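Tailspike protein (Acinetobacter phage vB_ApiP_P1, PDB 6E1R) probably recognises and degrades the capsular polysaccharide of its Acinetobacter host, acting as a trimeric spike built largely on a parallel beta-helix. Local coordinates at residues Leu11-Lys15 / Gly32-Leu36; Asp49-Asp54 / Gly69-Ser75; Gly77-Ser82 / Arg109-Phe115. All coordinates share one frame. Numbering follows the deposited sequence.

Contact 1: residues Leu11-Lys15 / Gly32-Leu36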
loop_
_atom_site.group_PDB
_atom_site.type_symbol
_atom_site.label_atom_id
_atom_site.label_comp_id
_atom_site.label_asym_id
_atom_site.label_seq_id
_atom_site.Cartn_x
_atom_site.Cartn_y
_atom_site.Cartn_z
ATOM N N LEU A 11 64.552 10.471 4.368
ATOM C CA LEU A 11 63.823 9.550 5.233
ATOM C C LEU A 11 63.113 10.322 6.343
ATOM O O LEU A 11 63.598 11.356 6.800
ATOM C CB LEU A 11 64.775 8.501 5.819
ATOM C CG LEU A 11 64.184 7.181 6.321
ATOM C CD1 LEU A 11 65.168 6.040 6.113
ATOM C CD2 LEU A 11 63.787 7.272 7.785
HETATM N N MSE A 12 61.957 9.817 6.762
HETATM C CA MSE A 12 61.160 10.460 7.802
HETATM C C MSE A 12 60.751 9.445 8.864
HETATM O O MSE A 12 60.221 8.384 8.538
HETATM C CB MSE A 12 59.921 11.120 7.191
HETATM C CG MSE A 12 58.968 11.744 8.202
HETATM SE SE MSE A 12 59.311 13.637 8.520
HETATM C CE MSE A 12 58.988 14.311 6.720
ATOM N N ASN A 13 60.996 9.766 10.130
ATOM C CA ASN A 13 60.657 8.884 11.235
ATOM C C ASN A 13 59.456 9.426 12.000
ATOM O O ASN A 13 59.097 10.602 11.889
ATOM C CB ASN A 13 61.842 8.724 12.195
ATOM C CG ASN A 13 62.944 7.857 11.623
ATOM O OD1 ASN A 13 62.689 6.955 10.825
ATOM N ND2 ASN A 13 64.179 8.126 12.029
ATOM N N LEU A 14 58.835 8.546 12.783
ATOM C CA LEU A 14 57.734 8.959 13.642
ATOM C C LEU A 14 58.275 9.811 14.781
ATOM O O LEU A 14 59.253 9.439 15.436
ATOM C CB LEU A 14 56.998 7.735 14.186
ATOM C CG LEU A 14 55.746 7.982 15.032
ATOM C CD1 LEU A 14 54.644 8.594 14.196
ATOM C CD2 LEU A 14 55.271 6.689 15.675
ATOM N N LYS A 15 57.642 10.961 15.020
ATOM C CA LYS A 15 58.153 11.870 16.040
ATOM C C LYS A 15 57.944 11.303 17.439
ATOM O O LYS A 15 58.858 11.322 18.271
ATOM C CB LYS A 15 57.494 13.243 15.905
ATOM C CG LYS A 15 57.927 14.228 16.977
ATOM C CD LYS A 15 57.388 15.620 16.711
ATOM C CE LYS A 15 57.818 16.580 17.805
ATOM N NZ LYS A 15 59.293 16.763 17.837
ATOM N N GLY A 32 56.122 18.487 8.259
ATOM C CA GLY A 32 56.131 17.102 7.849
ATOM C C GLY A 32 56.160 16.092 8.973
ATOM O O GLY A 32 55.908 14.906 8.721
ATOM N N GLN A 33 56.454 16.512 10.201
ATOM C CA GLN A 33 56.539 15.567 11.306
ATOM C C GLN A 33 55.158 15.023 11.643
ATOM O O GLN A 33 54.169 15.758 11.671
ATOM C CB GLN A 33 57.159 16.233 12.533
ATOM C CG GLN A 33 58.613 16.632 12.353
ATOM C CD GLN A 33 59.245 17.122 13.641
ATOM O OE1 GLN A 33 58.587 17.747 14.471
ATOM N NE2 GLN A 33 60.531 16.839 13.814
ATOM N N VAL A 34 55.098 13.721 11.907
ATOM C CA VAL A 34 53.849 13.032 12.196
ATOM C C VAL A 34 53.923 12.478 13.612
ATOM O O VAL A 34 54.962 11.956 14.032
ATOM C CB VAL A 34 53.570 11.920 11.160
ATOM C CG1 VAL A 34 53.032 10.661 11.820
ATOM C CG2 VAL A 34 52.610 12.427 10.098
ATOM N N VAL A 35 52.819 12.604 14.348
ATOM C CA VAL A 35 52.723 12.130 15.720
ATOM C C VAL A 35 51.468 11.274 15.848
ATOM O O VAL A 35 50.524 11.391 15.065
ATOM C CB VAL A 35 52.697 13.307 16.725
ATOM C CG1 VAL A 35 51.371 14.051 16.646
ATOM C CG2 VAL A 35 52.982 12.838 18.146
ATOM N N LEU A 36 51.475 10.395 16.846
ATOM C CA LEU A 36 50.354 9.511 17.138
ATOM C C LEU A 36 49.694 9.954 18.436
ATOM O O LEU A 36 50.340 9.982 19.488
ATOM C CB LEU A 36 50.811 8.054 17.240
ATOM C CG LEU A 36 49.819 7.056 17.849
ATOM C CD1 LEU A 36 48.516 7.003 17.069
ATOM C CD2 LEU A 36 50.439 5.670 17.935
#

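Contact 2: residues Asp49-Asp54 / Gly69-Ser75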
loop_
_atom_site.group_PDB
_atom_site.type_symbol
_atom_site.label_atom_id
_atom_site.label_comp_id
_atom_site.label_asym_id
_atom_site.label_seq_id
_atom_site.Cartn_x
_atom_site.Cartn_y
_atom_site.Cartn_z
ATOM N N ASP A 49 44.109 10.055 16.809
ATOM C CA ASP A 49 44.366 10.159 15.380
ATOM C C ASP A 49 45.821 10.562 15.185
ATOM O O ASP A 49 46.507 10.963 16.129
ATOM C CB ASP A 49 43.425 11.168 14.718
ATOM C CG ASP A 49 43.262 10.930 13.235
ATOM O OD1 ASP A 49 43.996 10.091 12.675
ATOM O OD2 ASP A 49 42.386 11.579 12.632
ATOM N N HIS A 50 46.283 10.444 13.944
ATOM C CA HIS A 50 47.604 10.919 13.568
ATOM C C HIS A 50 47.535 12.395 13.201
ATOM O O HIS A 50 46.520 12.883 12.697
ATOM C CB HIS A 50 48.162 10.116 12.391
ATOM C CG HIS A 50 48.492 8.697 12.731
ATOM N ND1 HIS A 50 48.894 7.777 11.786
ATOM C CD2 HIS A 50 48.477 8.039 13.913
ATOM C CE1 HIS A 50 49.115 6.615 12.373
ATOM N NE2 HIS A 50 48.869 6.746 13.663
ATOM N N PHE A 51 48.623 13.109 13.469
ATOM C CA PHE A 51 48.694 14.536 13.196
ATOM C C PHE A 51 49.995 14.859 12.482
ATOM O O PHE A 51 51.062 14.369 12.860
ATOM C CB PHE A 51 48.583 15.365 14.482
ATOM C CG PHE A 51 47.200 15.399 15.064
ATOM C CD1 PHE A 51 46.742 14.360 15.859
ATOM C CD2 PHE A 51 46.351 16.464 14.809
ATOM C CE1 PHE A 51 45.467 14.387 16.394
ATOM C CE2 PHE A 51 45.072 16.497 15.342
ATOM C CZ PHE A 51 44.631 15.456 16.136
ATOM N N LYS A 52 49.897 15.691 11.450
ATOM C CA LYS A 52 51.049 16.186 10.715
ATOM C C LYS A 52 51.193 17.674 10.988
ATOM O O LYS A 52 50.198 18.402 11.039
ATOM C CB LYS A 52 50.897 15.936 9.212
ATOM C CG LYS A 52 52.100 16.355 8.382
ATOM C CD LYS A 52 51.895 16.036 6.911
ATOM C CE LYS A 52 51.890 14.536 6.662
ATOM N NZ LYS A 52 51.660 14.214 5.226
ATOM N N TYR A 53 52.428 18.124 11.182
ATOM C CA TYR A 53 52.666 19.512 11.541
ATOM C C TYR A 53 52.699 20.394 10.300
ATOM O O TYR A 53 53.204 19.994 9.246
ATOM C CB TYR A 53 53.974 19.653 12.316
ATOM C CG TYR A 53 54.164 21.014 12.944
ATOM C CD1 TYR A 53 54.953 21.979 12.334
ATOM C CD2 TYR A 53 53.537 21.341 14.140
ATOM C CE1 TYR A 53 55.126 23.226 12.901
ATOM C CE2 TYR A 53 53.705 22.586 14.715
ATOM C CZ TYR A 53 54.499 23.525 14.092
ATOM O OH TYR A 53 54.669 24.765 14.660
ATOM N N ASP A 54 52.159 21.602 10.436
ATOM C CA ASP A 54 52.134 22.592 9.365
ATOM C C ASP A 54 52.552 23.924 9.969
ATOM O O ASP A 54 51.812 24.507 10.768
ATOM C CB ASP A 54 50.744 22.687 8.732
ATOM C CG ASP A 54 50.749 23.431 7.408
ATOM O OD1 ASP A 54 51.526 24.398 7.262
ATOM O OD2 ASP A 54 49.965 23.051 6.512
ATOM N N GLY A 69 49.111 23.913 14.871
ATOM C CA GLY A 69 49.932 23.472 13.768
ATOM C C GLY A 69 49.790 22.007 13.416
ATOM O O GLY A 69 50.179 21.610 12.312
ATOM N N TRP A 70 49.247 21.196 14.319
ATOM C CA TRP A 70 49.068 19.771 14.075
ATOM C C TRP A 70 47.722 19.556 13.396
ATOM O O TRP A 70 46.670 19.782 14.004
ATOM C CB TRP A 70 49.175 18.988 15.380
ATOM C CG TRP A 70 50.523 19.125 16.004
ATOM C CD1 TRP A 70 50.876 19.947 17.034
ATOM C CD2 TRP A 70 51.716 18.439 15.610
ATOM N NE1 TRP A 70 52.213 19.802 17.316
ATOM C CE2 TRP A 70 52.751 18.882 16.455
ATOM C CE3 TRP A 70 52.007 17.486 14.630
ATOM C CZ2 TRP A 70 54.055 18.408 16.346
ATOM C CZ3 TRP A 70 53.300 17.013 14.527
ATOM C CH2 TRP A 70 54.308 17.475 15.380
ATOM N N VAL A 71 47.754 19.113 12.143
ATOM C CA VAL A 71 46.542 18.911 11.360
ATOM C C VAL A 71 46.098 17.461 11.488
ATOM O O VAL A 71 46.911 16.535 11.368
ATOM C CB VAL A 71 46.756 19.298 9.887
ATOM C CG1 VAL A 71 45.570 20.101 9.382
ATOM C CG2 VAL A 71 48.025 20.113 9.726
ATOM N N LYS A 72 44.804 17.269 11.738
ATOM C CA LYS A 72 44.235 15.933 11.846
ATOM C C LYS A 72 44.358 15.199 10.517
ATOM O O LYS A 72 44.028 15.745 9.460
ATOM C CB LYS A 72 42.770 16.034 12.272
ATOM C CG LYS A 72 42.138 14.728 12.709
ATOM C CD LYS A 72 40.681 14.939 13.092
ATOM C CE LYS A 72 40.064 13.675 13.667
ATOM N NZ LYS A 72 40.811 13.189 14.860
ATOM N N GLN A 73 44.849 13.962 10.570
ATOM C CA GLN A 73 45.104 13.184 9.364
ATOM C C GLN A 73 43.956 12.258 8.981
ATOM O O GLN A 73 43.979 11.704 7.877
ATOM C CB GLN A 73 46.385 12.359 9.529
ATOM C CG GLN A 73 47.646 13.198 9.673
ATOM C CD GLN A 73 47.909 14.071 8.461
ATOM O OE1 GLN A 73 48.355 13.589 7.420
ATOM N NE2 GLN A 73 47.634 15.364 8.592
ATOM N N PHE A 74 42.966 12.075 9.856
ATOM C CA PHE A 74 41.808 11.218 9.595
ATOM C C PHE A 74 42.248 9.817 9.169
ATOM O O PHE A 74 41.921 9.329 8.086
ATOM C CB PHE A 74 40.882 11.848 8.551
ATOM C CG PHE A 74 40.104 13.029 9.060
ATOM C CD1 PHE A 74 38.898 12.850 9.718
ATOM C CD2 PHE A 74 40.572 14.319 8.872
ATOM C CE1 PHE A 74 38.176 13.933 10.185
ATOM C CE2 PHE A 74 39.854 15.408 9.336
ATOM C CZ PHE A 74 38.655 15.214 9.993
ATOM N N SER A 75 43.010 9.173 10.057
ATOM C CA SER A 75 43.482 7.819 9.783
ATOM C C SER A 75 42.322 6.837 9.682
ATOM O O SER A 75 42.359 5.902 8.873
ATOM C CB SER A 75 44.470 7.379 10.863
ATOM O OG SER A 75 45.633 8.189 10.843
#

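Contact 3: residues Gly77-Ser82 / Arg109-Phe115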
loop_
_atom_site.group_PDB
_atom_site.type_symbol
_atom_site.label_atom_id
_atom_site.label_comp_id
_atom_site.label_asym_id
_atom_site.label_seq_id
_atom_site.Cartn_x
_atom_site.Cartn_y
_atom_site.Cartn_z
ATOM N N GLY A 77 39.323 7.838 8.753
ATOM C CA GLY A 77 38.454 8.313 7.696
ATOM C C GLY A 77 37.074 8.707 8.163
ATOM O O GLY A 77 36.159 8.819 7.344
ATOM N N VAL A 78 36.901 8.929 9.463
ATOM C CA VAL A 78 35.599 9.229 10.045
ATOM C C VAL A 78 35.775 10.308 11.105
ATOM O O VAL A 78 36.728 10.274 11.889
ATOM C CB VAL A 78 34.953 7.958 10.640
ATOM C CG1 VAL A 78 34.189 8.275 11.917
ATOM C CG2 VAL A 78 34.036 7.311 9.616
ATOM N N LEU A 79 34.856 11.271 11.117
ATOM C CA LEU A 79 34.826 12.307 12.140
ATOM C C LEU A 79 33.960 11.834 13.303
ATOM O O LEU A 79 32.787 11.497 13.111
ATOM C CB LEU A 79 34.295 13.621 11.568
ATOM C CG LEU A 79 34.246 14.801 12.541
ATOM C CD1 LEU A 79 35.593 14.999 13.215
ATOM C CD2 LEU A 79 33.813 16.073 11.830
ATOM N N THR A 80 34.531 11.824 14.504
ATOM C CA THR A 80 33.856 11.323 15.690
ATOM C C THR A 80 33.661 12.460 16.683
ATOM O O THR A 80 34.431 13.425 16.701
ATOM C CB THR A 80 34.646 10.188 16.363
ATOM O OG1 THR A 80 35.910 10.684 16.821
ATOM C CG2 THR A 80 34.886 9.051 15.383
ATOM N N VAL A 81 32.616 12.341 17.507
ATOM C CA VAL A 81 32.366 13.360 18.524
ATOM C C VAL A 81 33.495 13.372 19.549
ATOM O O VAL A 81 33.773 14.411 20.162
ATOM C CB VAL A 81 30.987 13.155 19.190
ATOM C CG1 VAL A 81 29.956 12.702 18.168
ATOM C CG2 VAL A 81 31.070 12.173 20.351
ATOM N N SER A 82 34.163 12.233 19.751
ATOM C CA SER A 82 35.305 12.201 20.658
ATOM C C SER A 82 36.445 13.064 20.146
ATOM O O SER A 82 37.172 13.669 20.940
ATOM C CB SER A 82 35.788 10.762 20.852
ATOM O OG SER A 82 34.795 9.964 21.468
ATOM N N ARG A 109 30.667 16.346 5.870
ATOM C CA ARG A 109 30.976 14.944 6.102
ATOM C C ARG A 109 30.160 14.441 7.282
ATOM O O ARG A 109 29.720 15.219 8.133
ATOM C CB ARG A 109 32.475 14.733 6.345
ATOM C CG ARG A 109 33.012 15.409 7.595
ATOM C CD ARG A 109 34.528 15.294 7.666
ATOM N NE ARG A 109 34.976 13.905 7.631
ATOM C CZ ARG A 109 36.222 13.529 7.360
ATOM N NH1 ARG A 109 37.147 14.440 7.092
ATOM N NH2 ARG A 109 36.542 12.242 7.350
ATOM N N LYS A 110 29.959 13.127 7.320
ATOM C CA LYS A 110 29.104 12.535 8.336
ATOM C C LYS A 110 29.766 12.589 9.709
ATOM O O LYS A 110 30.993 12.606 9.837
ATOM C CB LYS A 110 28.757 11.088 7.982
ATOM C CG LYS A 110 29.898 10.096 8.121
ATOM C CD LYS A 110 29.418 8.695 7.777
ATOM C CE LYS A 110 30.458 7.640 8.104
ATOM N NZ LYS A 110 29.932 6.268 7.859
ATOM N N LEU A 111 28.931 12.621 10.740
ATOM C CA LEU A 111 29.372 12.613 12.125
ATOM C C LEU A 111 28.999 11.283 12.766
ATOM O O LEU A 111 27.914 10.749 12.520
ATOM C CB LEU A 111 28.744 13.769 12.907
ATOM C CG LEU A 111 29.089 13.864 14.393
ATOM C CD1 LEU A 111 30.580 14.081 14.595
ATOM C CD2 LEU A 111 28.279 14.967 15.053
ATOM N N VAL A 112 29.903 10.747 13.579
ATOM C CA VAL A 112 29.719 9.449 14.216
ATOM C C VAL A 112 29.833 9.631 15.721
ATOM O O VAL A 112 30.810 10.210 16.211
ATOM C CB VAL A 112 30.749 8.419 13.715
ATOM C CG1 VAL A 112 30.650 7.134 14.522
ATOM C CG2 VAL A 112 30.545 8.143 12.234
ATOM N N VAL A 113 28.843 9.130 16.450
ATOM C CA VAL A 113 28.843 9.152 17.907
ATOM C C VAL A 113 29.372 7.800 18.368
ATOM O O VAL A 113 28.715 6.770 18.189
ATOM C CB VAL A 113 27.445 9.433 18.472
ATOM C CG1 VAL A 113 27.520 9.691 19.969
ATOM C CG2 VAL A 113 26.811 10.611 17.754
ATOM N N ASP A 114 30.562 7.801 18.965
ATOM C CA ASP A 114 31.255 6.570 19.315
ATOM C C ASP A 114 31.085 6.168 20.775
ATOM O O ASP A 114 31.483 5.057 21.141
ATOM C CB ASP A 114 32.745 6.692 18.968
ATOM C CG ASP A 114 33.343 8.007 19.419
ATOM O OD1 ASP A 114 32.576 8.975 19.612
ATOM O OD2 ASP A 114 34.583 8.078 19.561
ATOM N N PHE A 115 30.518 7.034 21.612
ATOM C CA PHE A 115 30.137 6.646 22.963
ATOM C C PHE A 115 28.919 7.461 23.372
ATOM O O PHE A 115 28.634 8.517 22.799
ATOM C CB PHE A 115 31.290 6.827 23.961
ATOM C CG PHE A 115 31.576 8.259 24.319
ATOM C CD1 PHE A 115 32.387 9.041 23.513
ATOM C CD2 PHE A 115 31.054 8.816 25.475
ATOM C CE1 PHE A 115 32.659 10.354 23.845
ATOM C CE2 PHE A 115 31.319 10.129 25.811
ATOM C CZ PHE A 115 32.125 10.899 24.996
HETATM O O HOH W 1 33.339 11.460 8.986
#

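Contact 1: residues Leu11-Lys15 / Gly32-Leu36
This is a loosely parallel pairing at the N-terminal end of the spike, belonging to a beta-alpha-beta crossover: strand 16-18 and strand 34-37 lie side by side and parallel in a small mixed sheet, with helix 21-25 between them in sequence. Residues Leu11-Lys15 are the irregular lead-in to the first of these strands, and their course diverges by 39° from that of Gly32-Leu36. The pairing begins at Lys15, whose N donates to Val34 O (3.0 Å, 161°), and Leu36 carries it on through backbone hydrogen bonds to Gly16 and Val18. Beside this bond Leu14 CD1 lies 3.5 Å from Val34 CG1. Apolar side chains suit the place because Leu14 is also met by Leu14 of the third subunit and Val17 of the second, so the apolar patch extends into the trimer interface. Lys15 is extended as far as CE, and its aliphatic part runs past Gln33, whose OE1 accepts a hydrogen bond from Ser30 N, and touches Trp70. Gly32 has a positive phi of 82°, which favours glycine, and a CB there would come within 3.0 Å of Met12 CE. Met12 is modelled as selenomethionine; its side chain turns onto the bare glycine backbone, bringing SE to 3.6 Å from Gly32 O.

Contact 2: residues Asp49-Asp54 / Gly69-Ser75
Two neighbouring antiparallel strands, 49-53 and 70-72, join here, with Lys52 and Val71 as the hydrogen-bonded pair (Val71 N to Lys52 O 2.8 Å, Lys52 N to Val71 O 3.1 Å). Phe51, Tyr53, Trp70 and Lys72 share one face. Tyr53 adopts t and Trp70 m, so the tyrosine edge meets the indole face in a T-shaped stack (centroids 4.9 Å apart, planes at 66°), and Tyr53 CB makes a CH-pi contact over the six-membered ring. Glycine suits position 69, because a CB would come within 2.7 Å of Tyr53 CE2. Phe51, also m, packs its CB 3.8 Å from Trp70 CB. Lys52 and Val71 point to the other face; Lys52 (t, t, m, t) bends at chi3, its NZ hydrogen-bonding Thr38 OG1 of the second subunit. Past strand 70-72, Gln73 folds back (m, m), NE2 donating to Val71 O at 3.1 Å. Asp49, with chi1 t, reaches the turn after strand 70-72: OD1 accepts from Ser75 N (2.9 Å) and Ser75 OG (3.1 Å), and OD2 forms a salt bridge with Lys72 NZ (3.2 Å). Burying a carboxylate demands compensation, and the lysine and serine donors supply it, so the charge keeps partners.

Contact 3: residues Gly77-Ser82 / Arg109-Phe115
Val81 supplies one of the projections here. Its CG1 enters the hollow between Leu111 and Val113, 3.9 Å from Leu111 CD1 and 3.8 Å from Val113 CG2, while CG2 turns toward the Phe115 ring, 4.2 Å from CE1; a beta-branched valine can send one methyl each way. On the face bearing Thr80, Val78 CG1 meets Val112 CG2 at 3.7 Å; the opposite face carries Leu79 and Leu111, both packed against helix 94-106. Between these two faces the backbones pair in parallel, Leu79 O accepting from Val112 N (3.0 Å) and Val81 N donating to Val112 O (3.1 Å). Beside Arg109 a water fills the gap between the two segments, hydrogen-bonded to Leu79 N, Arg109 NE and Lys110 O. At the far end, small Ser82 lets OG reach Asp114 OD2 at 2.7 Å. Parallel neighbours joined through a helix form a beta-alpha-beta crossover, here starting the curled parallel sheet of the beta-helix that is characteristic of phage tailspikes.

The three contacts follow one another along the chain and step inward from its N-terminal end, their centres lying about 61, 51 and 36 Å from the centre of the chain. Contacts 1 and 2 belong to one mixed sheet, with centres about 10 Å apart; Val35 N and Phe51 O, 2.9 Å apart, probably form a hydrogen bond joining them. Contact 3 opens the separate parallel sheet. It meets contact 2, about 16 Å away between centres, where Phe74 makes a cation-pi contact with Arg109 (CE1 to NH1 3.3 Å). Contacts 1 and 3 do not touch, their nearest atoms being about 12 Å apart. All three reach the second subunit.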